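Local structure of tyrosine phosphatase (Orf virus, 5NCR) at residues M28-L31 with T32-V35; K149-Y152 with E153-L157. The protein removes phosphate from phosphorylated substrates as a homodimeric tyrosine phosphatase with triple substrate specificity, and probably helps the virus evade host interferon signalling. The protein carries 2 engineered substitutions. All coordinates share one frame; numbering follows the deposited sequence.

How the contacts relate
Contact 1 is the bulged turn between the two antiparallel strands at one end of the central sheet, and contact 2 lies in the later part of helix 140-158. Their centres are about 14 Å apart, yet side chains meet: Leu31 CD2 is 4.1 Å from Ile154 CD1, and Thr29 CG2 is 4.1 Å from Leu157 CD1. Helix 118-134 is common to both, taking Leu31 and Thr32 from contact 1 and Thr150 from contact 2. In related phosphatases the phosphate-binding loop joins the strand equivalent to 108-111 to this helix, so both contacts pack against the helix that probably follows that loop. Contact 2 also reaches the second subunit.

Contact 1 (M28-L31 with T32-V35); sequences MTRL and TDHV
A classic beta bulge sets two consecutive residues, Leu31 and Thr32, opposite the single residue Val35, at the point where the antiparallel hairpin of strands 29-30 and 35-38 turns back on itself at the edge of the phosphatase sheet. Val35 O accepts from both bulge residues: Leu31 N donates at 2.8 Å with an N-H...O angle of 147°, and Thr32 N adds a weak bond. Val35 N in turn gives a weak bond to Thr32 O.

Among the polar side chains, Thr32 with chi1 at 59° turns OG1 to the side of Glu102 in helix 90-103, to which it hydrogen-bonds. The same carboxylate oxygen receives His34 N, which ties the turn to that helix.

Charge contributes more loosely. Arg30 starts out extended and then bends at chi3 (115°), bringing its guanidinium alongside the backbone of Thr32 and Asp33. Thr32 O lies near the guanidinium plane at its edge, 4.0 Å from Arg30 NE. Asp33 OD2 is 4.2 Å from Arg30 NH2 but displaced from that plane and not in line with any N-H, so the attraction is probably a general electrostatic one. Nearer the backbone, the aliphatic CG of Arg30 approaches Thr32 O to 3.3 Å.

Apolar contact comes from Leu31 and Val35. Leu31 rests on Ala123 and Val35 on Tyr126, both of helix 118-134, and the two side chains meet at an oblique angle, CD1 of Leu31 lying 4.1 Å from CG1 of Val35.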
loop_
_atom_site.group_PDB
_atom_site.type_symbol
_atom_site.label_atom_id
_atom_site.label_comp_id
_atom_site.label_asym_id
_atom_site.label_seq_id
_atom_site.Cartn_x
_atom_site.Cartn_y
_atom_site.Cartn_z
ATOM N N MET B 28 -21.067 15.000 10.165
ATOM C CA MET B 28 -21.189 13.571 9.920
ATOM C C MET B 28 -20.939 13.276 8.447
ATOM O O MET B 28 -21.048 14.160 7.601
ATOM C CB MET B 28 -22.503 12.975 10.451
ATOM C CG MET B 28 -23.719 13.762 10.177
ATOM S SD MET B 28 -25.135 12.872 10.919
ATOM C CE MET B 28 -25.597 13.932 12.259
ATOM N N THR B 29 -20.552 12.053 8.157
ATOM C CA THR B 29 -20.246 11.582 6.813
ATOM C C THR B 29 -21.183 10.423 6.534
ATOM O O THR B 29 -21.246 9.470 7.281
ATOM C CB THR B 29 -18.756 11.187 6.697
ATOM O OG1 THR B 29 -17.953 12.306 7.067
ATOM C CG2 THR B 29 -18.367 10.714 5.295
ATOM N N ARG B 30 -21.890 10.519 5.439
ATOM C CA ARG B 30 -22.819 9.525 4.980
ATOM C C ARG B 30 -21.970 8.487 4.227
ATOM O O ARG B 30 -21.343 8.814 3.225
ATOM C CB ARG B 30 -23.819 10.244 4.069
ATOM C CG ARG B 30 -25.023 9.458 3.714
ATOM C CD ARG B 30 -25.881 10.267 2.770
ATOM N NE ARG B 30 -25.965 9.648 1.445
ATOM C CZ ARG B 30 -26.458 10.243 0.364
ATOM N NH1 ARG B 30 -26.926 11.485 0.434
ATOM N NH2 ARG B 30 -26.468 9.609 -0.800
ATOM N N LEU B 31 -21.890 7.262 4.752
ATOM C CA LEU B 31 -21.085 6.174 4.165
ATOM C C LEU B 31 -21.859 5.423 3.090
ATOM O O LEU B 31 -21.273 5.009 2.077
ATOM C CB LEU B 31 -20.612 5.183 5.233
ATOM C CG LEU B 31 -19.824 5.721 6.429
ATOM C CD1 LEU B 31 -20.053 4.843 7.649
ATOM C CD2 LEU B 31 -18.344 5.875 6.107
ATOM N N THR B 32 -23.148 5.162 3.360
ATOM C CA THR B 32 -24.103 4.560 2.428
ATOM C C THR B 32 -25.367 5.405 2.508
ATOM O O THR B 32 -25.469 6.228 3.418
ATOM C CB THR B 32 -24.416 3.088 2.754
ATOM O OG1 THR B 32 -24.944 3.016 4.059
ATOM C CG2 THR B 32 -23.215 2.195 2.636
ATOM N N ASP B 33 -26.362 5.145 1.645
ATOM C CA ASP B 33 -27.619 5.886 1.661
ATOM C C ASP B 33 -28.231 6.046 3.070
ATOM O O ASP B 33 -28.759 7.116 3.363
ATOM C CB ASP B 33 -28.635 5.269 0.700
ATOM C CG ASP B 33 -28.437 5.654 -0.754
ATOM O OD1 ASP B 33 -27.478 5.148 -1.378
ATOM O OD2 ASP B 33 -29.231 6.473 -1.264
ATOM N N HIS B 34 -28.099 5.041 3.963
ATOM C CA HIS B 34 -28.689 5.157 5.300
ATOM C C HIS B 34 -27.704 5.079 6.478
ATOM O O HIS B 34 -28.130 5.281 7.606
ATOM C CB HIS B 34 -29.823 4.131 5.477
ATOM C CG HIS B 34 -30.783 4.121 4.327
ATOM N ND1 HIS B 34 -31.612 5.223 4.091
ATOM C CD2 HIS B 34 -30.995 3.214 3.351
ATOM C CE1 HIS B 34 -32.305 4.941 3.004
ATOM N NE2 HIS B 34 -31.978 3.752 2.515
ATOM N N VAL B 35 -26.417 4.797 6.251
ATOM C CA VAL B 35 -25.460 4.725 7.369
ATOM C C VAL B 35 -24.549 5.962 7.382
ATOM O O VAL B 35 -23.981 6.330 6.369
ATOM C CB VAL B 35 -24.677 3.389 7.453
ATOM C CG1 VAL B 35 -23.740 3.352 8.670
ATOM C CG2 VAL B 35 -25.642 2.214 7.475
#

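Contact 2 (K149-Y152 with E153-L157); sequences KTYY and EIRDL
Lys149 O accepts Glu153 N at 2.9 Å, the first of four successive i to i+4 bonds along this helix. Thr150 O receives Ile154 N at 3.0 Å and 165°, the straightest of the set; Tyr151 O takes Arg155 N, and Tyr152 O takes Asp156 N with a more bent N-H...O angle of 141°.

Among the charged side chains, Arg155 is engaged firmly, its NE forming a salt bridge with Glu163. One turn apart, NZ of Lys149 lies 4.3 Å from OE2 of Glu153, beyond salt-bridge range.

The helix, 140-158 of the dual-specificity phosphatase catalytic domain, presents Tyr152 to the dimer interface. Its hydroxyl bonds to Cys15 O of the same chain, Cys15 being the residue of the interchain disulfide, while its ring makes a cation-pi contact with Arg14 of the second subunit. Tyr151 CD2 lies over the centre of one face of the Tyr152 ring, 3.9 Å above its plane.

Tyr151 and Arg155 both leave the helix with CG trans to N, which sends them the same way. Arg155 CD meets the hydroxyl end of the ring obliquely, 3.6 Å from Tyr151 OH, and the ring and guanidinium planes differ by 28°. Thr150 and Ile154 also run alongside each other, CG2 of Thr150 lying 3.9 Å from CD1 of Ile154, and on this buried side Thr150 packs against Met124 and Val127 of helix 118-134.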
loop_
_atom_site.group_PDB
_atom_site.type_symbol
_atom_site.label_atom_id
_atom_site.label_comp_id
_atom_site.label_asym_id
_atom_site.label_seq_id
_atom_site.Cartn_x
_atom_site.Cartn_y
_atom_site.Cartn_z
ATOM N N LYS B 149 -7.559 1.781 -0.619
ATOM C CA LYS B 149 -8.230 2.847 -1.362
ATOM C C LYS B 149 -9.372 3.440 -0.509
ATOM O O LYS B 149 -9.455 4.653 -0.402
ATOM C CB LYS B 149 -8.738 2.288 -2.700
ATOM C CG LYS B 149 -9.482 3.252 -3.616
ATOM C CD LYS B 149 -9.726 2.590 -4.994
ATOM C CE LYS B 149 -11.037 2.956 -5.659
ATOM N NZ LYS B 149 -10.949 4.244 -6.388
ATOM N N THR B 150 -10.186 2.591 0.129
ATOM C CA THR B 150 -11.336 2.985 0.935
ATOM C C THR B 150 -10.902 3.727 2.198
ATOM O O THR B 150 -11.528 4.709 2.562
ATOM C CB THR B 150 -12.204 1.756 1.243
ATOM O OG1 THR B 150 -12.530 1.146 -0.006
ATOM C CG2 THR B 150 -13.465 2.098 2.001
ATOM N N TYR B 151 -9.839 3.247 2.851
ATOM C CA TYR B 151 -9.288 3.862 4.049
ATOM C C TYR B 151 -8.875 5.326 3.740
ATOM O O TYR B 151 -9.224 6.232 4.499
ATOM C CB TYR B 151 -8.068 3.067 4.553
ATOM C CG TYR B 151 -7.455 3.749 5.747
ATOM C CD1 TYR B 151 -8.042 3.650 7.001
ATOM C CD2 TYR B 151 -6.364 4.602 5.600
ATOM C CE1 TYR B 151 -7.538 4.352 8.092
ATOM C CE2 TYR B 151 -5.846 5.302 6.686
ATOM C CZ TYR B 151 -6.445 5.182 7.925
ATOM O OH TYR B 151 -5.934 5.847 9.006
ATOM N N TYR B 152 -8.107 5.526 2.657
ATOM C CA TYR B 152 -7.627 6.860 2.260
ATOM C C TYR B 152 -8.748 7.732 1.711
ATOM O O TYR B 152 -8.729 8.934 1.922
ATOM C CB TYR B 152 -6.423 6.779 1.331
ATOM C CG TYR B 152 -5.160 6.556 2.138
ATOM C CD1 TYR B 152 -4.682 7.534 3.006
ATOM C CD2 TYR B 152 -4.485 5.342 2.091
ATOM C CE1 TYR B 152 -3.563 7.314 3.804
ATOM C CE2 TYR B 152 -3.354 5.115 2.875
ATOM C CZ TYR B 152 -2.891 6.113 3.728
ATOM O OH TYR B 152 -1.812 5.922 4.556
ATOM N N GLU B 153 -9.774 7.108 1.106
ATOM C CA GLU B 153 -10.932 7.836 0.585
ATOM C C GLU B 153 -11.724 8.467 1.745
ATOM O O GLU B 153 -12.020 9.669 1.699
ATOM C CB GLU B 153 -11.798 6.881 -0.245
ATOM C CG GLU B 153 -12.934 7.509 -1.039
ATOM C CD GLU B 153 -13.437 6.606 -2.158
ATOM O OE1 GLU B 153 -14.676 6.466 -2.288
ATOM O OE2 GLU B 153 -12.599 6.025 -2.892
ATOM N N ILE B 154 -12.013 7.686 2.809
ATOM C CA ILE B 154 -12.762 8.157 3.980
ATOM C C ILE B 154 -11.905 9.130 4.782
ATOM O O ILE B 154 -12.418 10.172 5.200
ATOM C CB ILE B 154 -13.354 6.980 4.843
ATOM C CG1 ILE B 154 -14.316 6.131 3.984
ATOM C CG2 ILE B 154 -14.075 7.546 6.116
ATOM C CD1 ILE B 154 -14.672 4.739 4.554
ATOM N N ARG B 155 -10.605 8.815 4.964
ATOM C CA ARG B 155 -9.690 9.699 5.689
ATOM C C ARG B 155 -9.553 11.058 4.983
ATOM O O ARG B 155 -9.402 12.072 5.656
ATOM C CB ARG B 155 -8.306 9.078 5.885
ATOM C CG ARG B 155 -7.555 9.643 7.071
ATOM C CD ARG B 155 -6.226 8.953 7.232
ATOM N NE ARG B 155 -5.516 9.403 8.432
ATOM C CZ ARG B 155 -4.672 10.433 8.476
ATOM N NH1 ARG B 155 -4.412 11.136 7.379
ATOM N NH2 ARG B 155 -4.061 10.751 9.614
ATOM N N ASP B 156 -9.642 11.086 3.654
ATOM C CA ASP B 156 -9.579 12.343 2.907
ATOM C C ASP B 156 -10.784 13.233 3.277
ATOM O O ASP B 156 -10.617 14.445 3.401
ATOM C CB ASP B 156 -9.551 12.082 1.382
ATOM C CG ASP B 156 -9.371 13.324 0.515
ATOM O OD1 ASP B 156 -8.807 14.324 1.024
ATOM O OD2 ASP B 156 -9.811 13.298 -0.673
ATOM N N LEU B 157 -11.982 12.625 3.453
ATOM C CA LEU B 157 -13.207 13.370 3.785
ATOM C C LEU B 157 -13.250 13.824 5.235
ATOM O O LEU B 157 -13.840 14.859 5.529
ATOM C CB LEU B 157 -14.470 12.521 3.503
ATOM C CG LEU B 157 -14.717 12.020 2.078
ATOM C CD1 LEU B 157 -15.849 11.030 2.060
ATOM C CD2 LEU B 157 -15.000 13.148 1.120
#